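Local coordinates for prolyl endopeptidase (Myxococcus xanthus, PDB 2BKL), which probably hydrolyses peptide bonds after proline, and much less readily after alanine, in oligopeptides, as a serine peptidase of the S9A family, at residues A[417-422]-A[431-436]; A[458-463]-A[480-485]. All coordinates share one frame; numbering follows the deposited sequence.

Contact 1: residues A[417-422]-A[431-436]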
loop_
_atom_site.group_PDB
_atom_site.type_symbol
_atom_site.label_atom_id
_atom_site.label_comp_id
_atom_site.label_asym_id
_atom_site.label_seq_id
_atom_site.Cartn_x
_atom_site.Cartn_y
_atom_site.Cartn_z
ATOM N N VAL A 417 -23.810 -1.802 4.315
ATOM C CA VAL A 417 -22.740 -0.819 4.285
ATOM C C VAL A 417 -23.395 0.541 4.204
ATOM O O VAL A 417 -24.264 0.771 3.346
ATOM C CB VAL A 417 -21.848 -0.968 3.036
ATOM C CG1 VAL A 417 -20.725 0.069 3.031
ATOM C CG2 VAL A 417 -21.299 -2.404 2.917
ATOM N N GLU A 418 -23.058 1.397 5.158
ATOM C CA GLU A 418 -23.459 2.794 5.157
ATOM C C GLU A 418 -22.269 3.667 4.768
ATOM O O GLU A 418 -21.102 3.308 5.008
ATOM C CB GLU A 418 -23.883 3.211 6.563
ATOM C CG GLU A 418 -24.788 2.230 7.295
ATOM C CD GLU A 418 -25.173 2.822 8.611
ATOM O OE1 GLU A 418 -25.798 3.898 8.571
ATOM O OE2 GLU A 418 -24.798 2.264 9.663
ATOM N N GLN A 419 -22.558 4.813 4.174
ATOM C CA GLN A 419 -21.613 5.894 4.033
ATOM C C GLN A 419 -22.160 7.123 4.710
ATOM O O GLN A 419 -23.309 7.566 4.414
ATOM C CB GLN A 419 -21.280 6.208 2.587
ATOM C CG GLN A 419 -20.176 7.309 2.475
ATOM C CD GLN A 419 -19.699 7.577 1.070
ATOM O OE1 GLN A 419 -20.523 7.753 0.142
ATOM N NE2 GLN A 419 -18.392 7.592 0.899
ATOM N N VAL A 420 -21.367 7.632 5.641
ATOM C CA VAL A 420 -21.717 8.793 6.420
ATOM C C VAL A 420 -20.663 9.870 6.254
ATOM O O VAL A 420 -19.550 9.611 5.768
ATOM C CB VAL A 420 -21.878 8.424 7.913
ATOM C CG1 VAL A 420 -22.961 7.362 8.078
ATOM C CG2 VAL A 420 -20.554 7.969 8.548
ATOM N N PHE A 421 -21.018 11.083 6.661
ATOM C CA PHE A 421 -20.181 12.247 6.608
ATOM C C PHE A 421 -20.213 12.962 7.938
ATOM O O PHE A 421 -21.289 13.374 8.393
ATOM C CB PHE A 421 -20.601 13.153 5.446
ATOM C CG PHE A 421 -20.655 12.450 4.141
ATOM C CD1 PHE A 421 -19.508 12.345 3.383
ATOM C CD2 PHE A 421 -21.801 11.863 3.684
ATOM C CE1 PHE A 421 -19.513 11.666 2.177
ATOM C CE2 PHE A 421 -21.793 11.157 2.447
ATOM C CZ PHE A 421 -20.624 11.064 1.732
ATOM N N TYR A 422 -19.066 13.129 8.568
ATOM C CA TYR A 422 -19.008 13.762 9.889
ATOM C C TYR A 422 -18.103 14.986 9.836
ATOM O O TYR A 422 -17.242 15.104 8.966
ATOM C CB TYR A 422 -18.529 12.762 10.964
ATOM C CG TYR A 422 -17.126 12.270 10.789
ATOM C CD1 TYR A 422 -16.838 11.146 10.029
ATOM C CD2 TYR A 422 -16.054 12.957 11.350
ATOM C CE1 TYR A 422 -15.532 10.741 9.833
ATOM C CE2 TYR A 422 -14.763 12.531 11.165
ATOM C CZ TYR A 422 -14.510 11.429 10.404
ATOM O OH TYR A 422 -13.210 11.015 10.207
ATOM N N PRO A 431 -15.736 11.672 4.920
ATOM C CA PRO A 431 -16.506 10.443 4.711
ATOM C C PRO A 431 -16.041 9.282 5.567
ATOM O O PRO A 431 -14.867 9.199 5.944
ATOM C CB PRO A 431 -16.286 10.092 3.257
ATOM C CG PRO A 431 -15.485 11.232 2.669
ATOM C CD PRO A 431 -14.791 11.919 3.814
ATOM N N MET A 432 -16.964 8.384 5.862
ATOM C CA MET A 432 -16.654 7.139 6.557
ATOM C C MET A 432 -17.613 6.056 6.100
ATOM O O MET A 432 -18.831 6.303 5.972
ATOM C CB MET A 432 -16.723 7.328 8.081
ATOM C CG MET A 432 -16.461 6.060 8.843
ATOM S SD MET A 432 -16.035 6.361 10.602
ATOM C CE MET A 432 -17.393 7.303 11.165
ATOM N N PHE A 433 -17.100 4.856 5.837
ATOM C CA PHE A 433 -17.917 3.663 5.635
ATOM C C PHE A 433 -18.155 2.950 6.943
ATOM O O PHE A 433 -17.249 2.831 7.762
ATOM C CB PHE A 433 -17.241 2.694 4.662
ATOM C CG PHE A 433 -16.975 3.241 3.293
ATOM C CD1 PHE A 433 -18.018 3.446 2.400
ATOM C CD2 PHE A 433 -15.668 3.507 2.868
ATOM C CE1 PHE A 433 -17.777 3.940 1.114
ATOM C CE2 PHE A 433 -15.433 3.959 1.583
ATOM C CZ PHE A 433 -16.460 4.186 0.722
ATOM N N VAL A 434 -19.381 2.477 7.153
ATOM C CA VAL A 434 -19.736 1.740 8.354
ATOM C C VAL A 434 -20.417 0.458 7.940
ATOM O O VAL A 434 -21.420 0.485 7.219
ATOM C CB VAL A 434 -20.611 2.562 9.324
ATOM C CG1 VAL A 434 -20.781 1.789 10.633
ATOM C CG2 VAL A 434 -20.000 3.929 9.605
ATOM N N VAL A 435 -19.879 -0.669 8.383
ATOM C CA VAL A 435 -20.331 -1.989 7.932
ATOM C C VAL A 435 -20.773 -2.796 9.140
ATOM O O VAL A 435 -20.107 -2.840 10.174
ATOM C CB VAL A 435 -19.176 -2.756 7.204
ATOM C CG1 VAL A 435 -19.699 -4.035 6.585
ATOM C CG2 VAL A 435 -18.489 -1.857 6.146
ATOM N N HIS A 436 -21.925 -3.438 9.030
ATOM C CA HIS A 436 -22.457 -4.227 10.133
ATOM C C HIS A 436 -23.579 -5.129 9.650
ATOM O O HIS A 436 -24.111 -4.956 8.563
ATOM C CB HIS A 436 -22.974 -3.319 11.252
ATOM C CG HIS A 436 -23.904 -2.264 10.764
ATOM N ND1 HIS A 436 -25.254 -2.488 10.548
ATOM C CD2 HIS A 436 -23.688 -0.969 10.446
ATOM C CE1 HIS A 436 -25.812 -1.377 10.099
ATOM N NE2 HIS A 436 -24.883 -0.442 10.029
#

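Contact 2: residues A[458-463]-A[480-485]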
loop_
_atom_site.group_PDB
_atom_site.type_symbol
_atom_site.label_atom_id
_atom_site.label_comp_id
_atom_site.label_asym_id
_atom_site.label_seq_id
_atom_site.Cartn_x
_atom_site.Cartn_y
_atom_site.Cartn_z
ATOM N N VAL A 458 -3.190 8.009 -0.556
ATOM C CA VAL A 458 -3.801 6.691 -0.569
ATOM C C VAL A 458 -5.272 6.801 -0.233
ATOM O O VAL A 458 -5.649 7.492 0.712
ATOM C CB VAL A 458 -3.087 5.764 0.444
ATOM C CG1 VAL A 458 -3.810 4.428 0.618
ATOM C CG2 VAL A 458 -1.676 5.509 -0.020
ATOM N N ASN A 459 -6.107 6.146 -1.013
ATOM C CA ASN A 459 -7.542 6.167 -0.783
ATOM C C ASN A 459 -8.025 4.925 -0.078
ATOM O O ASN A 459 -7.560 3.812 -0.359
ATOM C CB ASN A 459 -8.282 6.303 -2.096
ATOM C CG ASN A 459 -7.820 7.495 -2.854
ATOM O OD1 ASN A 459 -7.732 8.564 -2.297
ATOM N ND2 ASN A 459 -7.444 7.299 -4.108
ATOM N N MET A 460 -8.931 5.102 0.879
ATOM C CA MET A 460 -9.589 3.970 1.524
ATOM C C MET A 460 -10.809 3.614 0.716
ATOM O O MET A 460 -11.725 4.386 0.606
ATOM C CB MET A 460 -9.969 4.273 2.991
ATOM C CG MET A 460 -8.849 4.811 3.840
ATOM S SD MET A 460 -7.556 3.610 4.156
ATOM C CE MET A 460 -6.704 3.842 3.236
ATOM N N GLU A 461 -10.834 2.400 0.184
ATOM C CA GLU A 461 -11.917 1.979 -0.673
ATOM C C GLU A 461 -12.617 0.771 -0.106
ATOM O O GLU A 461 -12.115 0.098 0.792
ATOM C CB GLU A 461 -11.391 1.545 -2.049
ATOM C CG GLU A 461 -10.640 2.557 -2.862
ATOM C CD GLU A 461 -9.968 1.887 -4.065
ATOM O OE1 GLU A 461 -10.142 0.633 -4.258
ATOM O OE2 GLU A 461 -9.269 2.618 -4.804
ATOM N N ALA A 462 -13.729 0.455 -0.750
ATOM C CA ALA A 462 -14.561 -0.720 -0.412
ATOM C C ALA A 462 -14.006 -2.049 -0.936
ATOM O O ALA A 462 -14.630 -2.755 -1.783
ATOM C CB ALA A 462 -16.005 -0.489 -0.954
ATOM N N ASN A 463 -12.827 -2.393 -0.463
ATOM C CA ASN A 463 -12.190 -3.673 -0.718
ATOM C C ASN A 463 -12.959 -4.736 0.069
ATOM O O ASN A 463 -13.473 -4.485 1.156
ATOM C CB ASN A 463 -10.727 -3.663 -0.224
ATOM C CG ASN A 463 -9.790 -2.805 -1.091
ATOM O OD1 ASN A 463 -9.853 -2.832 -2.329
ATOM N ND2 ASN A 463 -8.910 -2.044 -0.430
ATOM N N VAL A 480 -14.425 2.509 8.409
ATOM C CA VAL A 480 -13.232 2.925 7.673
ATOM C C VAL A 480 -13.394 4.420 7.335
ATOM O O VAL A 480 -14.300 4.791 6.592
ATOM C CB VAL A 480 -13.037 2.086 6.373
ATOM C CG1 VAL A 480 -11.747 2.499 5.680
ATOM C CG2 VAL A 480 -13.035 0.585 6.698
ATOM N N ALA A 481 -12.527 5.261 7.893
ATOM C CA ALA A 481 -12.617 6.708 7.694
ATOM C C ALA A 481 -11.730 7.162 6.565
ATOM O O ALA A 481 -10.561 6.719 6.480
ATOM C CB ALA A 481 -12.281 7.434 8.971
ATOM N N ASN A 482 -12.223 8.064 5.724
ATOM C CA ASN A 482 -11.483 8.616 4.589
ATOM C C ASN A 482 -10.828 9.931 5.011
ATOM O O ASN A 482 -11.127 11.020 4.507
ATOM C CB ASN A 482 -12.418 8.828 3.396
ATOM C CG ASN A 482 -12.980 7.549 2.865
ATOM O OD1 ASN A 482 -14.123 7.209 3.141
ATOM N ND2 ASN A 482 -12.187 6.837 2.080
ATOM N N LEU A 483 -9.883 9.782 5.916
ATOM C CA LEU A 483 -9.188 10.891 6.537
ATOM C C LEU A 483 -8.428 11.732 5.508
ATOM O O LEU A 483 -8.001 11.243 4.447
ATOM C CB LEU A 483 -8.180 10.376 7.533
ATOM C CG LEU A 483 -8.654 9.393 8.575
ATOM C CD1 LEU A 483 -7.448 8.858 9.401
ATOM C CD2 LEU A 483 -9.675 10.038 9.471
ATOM N N ARG A 484 -8.265 13.014 5.814
ATOM C CA ARG A 484 -7.341 13.854 5.042
ATOM C C ARG A 484 -5.939 13.226 5.051
ATOM O O ARG A 484 -5.637 12.313 5.860
ATOM C CB ARG A 484 -7.325 15.289 5.558
ATOM C CG ARG A 484 -8.538 16.086 5.110
ATOM C CD ARG A 484 -8.622 17.495 5.684
ATOM N NE ARG A 484 -8.977 17.448 7.100
ATOM C CZ ARG A 484 -9.093 18.517 7.848
ATOM N NH1 ARG A 484 -8.861 19.708 7.333
ATOM N NH2 ARG A 484 -9.393 18.395 9.127
ATOM N N GLY A 485 -5.106 13.663 4.111
ATOM C CA GLY A 485 -3.867 12.996 3.821
ATOM C C GLY A 485 -4.011 11.934 2.757
ATOM O O GLY A 485 -3.058 11.665 2.037
#

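Contact 1: residues A[417-422]-A[431-436]
The H436 ring meets E418 at its edge, where NE2 donates to E418 OE2 at 2.7 Å. H436 CG lies between its backbone N and carbonyl carbon (chi1 51°), which starts the ring off toward E418. Ring and carboxylate planes stand 88° apart; NE2 comes on the anti side of OE2, tilted out of the carboxylate plane. The Y521 hydroxyl also bonds to this oxygen. An alanine at E418 would probably leave the Y521 hydroxyl without this acceptor and the imidazole held through ND1 but no longer through NE2. The Y422 ring takes M432 CB at its edge, 4.0 Å from CE1, with M432 SD placed obliquely, 5.5 Å from the ring centroid, a Met-aromatic contact. On the other face, E418 O lies at the F433 ring edge and the Q419 amide alongside the ring, planes 10° apart, its NE2 3.7 Å from F433 CE1 and bonded to D339 O. F421 CE1 touches P431 CB obliquely at 3.7 Å. Between the two faces, paired backbone bonds join E418 to V434 (E418 N to V434 O, 2.8 Å) and V420 to M432. These pairs alternate with non-hydrogen-bonded ones in a β-hairpin, strands 415-423 and 429-437, whose first strand edges the central sheet of the α/β-hydrolase fold.

Contact 2: residues A[458-463]-A[480-485]
M460 packs against V480 and N482 where the loop after strand 448-451 passes the C-terminal end of strand 477-481, in the α/β-hydrolase domain. The tight part is built round the first atoms of the M460 side chain. CB sits 3.7 Å from V480 CG1, the two side chains crossing at about a right angle, and lies 3.5 Å from N482 ND2. With M460 CG beside its own backbone N (chi1 -51°), that methylene comes to 3.7 Å from A481 O; further out, the side chain bends away from segment 480-485. Just past the strand, N482 centres an inverse gamma turn, and its buried amide is directed back to the loop. E488 OE2 accepts from both N482 ND2 and M460 N, so one carboxylate oxygen also bridges the two segments.

At the other end the segments barely approach. V458 and G485 have their CA atoms 7.7 Å apart, and V458 N comes no nearer to G485 than 4.5 Å, at its O; the backbone link here is between G485 and N457, just before segment 458-463. Partly exposed V458 instead has its side chain about 5 Å, by nearest atoms, from the bound N-[(benzyloxy)carbonyl]-L-alanyl-L-proline. The one direct hydrogen bond between the segments runs from N482 ND2 to M460 O, 2.9 Å long; ND2 lies in the carbonyl plane on a lone pair, but the bond is bent, with 137° at the hydrogen.

Contacts 1 and 2 share one sheet, strand 429-437 of the first lying beside strand 477-481 of the second. They touch directly: P431 O and N482 N, and F433 N and V480 O, probably hydrogen-bond, and the Y422 hydroxyl packs on L483. Contact 1 is the outer one, 22 Å between its centre and that of the chain, against 12 Å for contact 2, and it is partly buried. Regular backbone pairing holds the hairpin, with a histidine-carboxylate bond added, over 646 Å² of surface. Contact 2, smaller and buried, joins a loop to a strand end by a side-chain amide and a short apolar touch, with V458 beside the bound ligand.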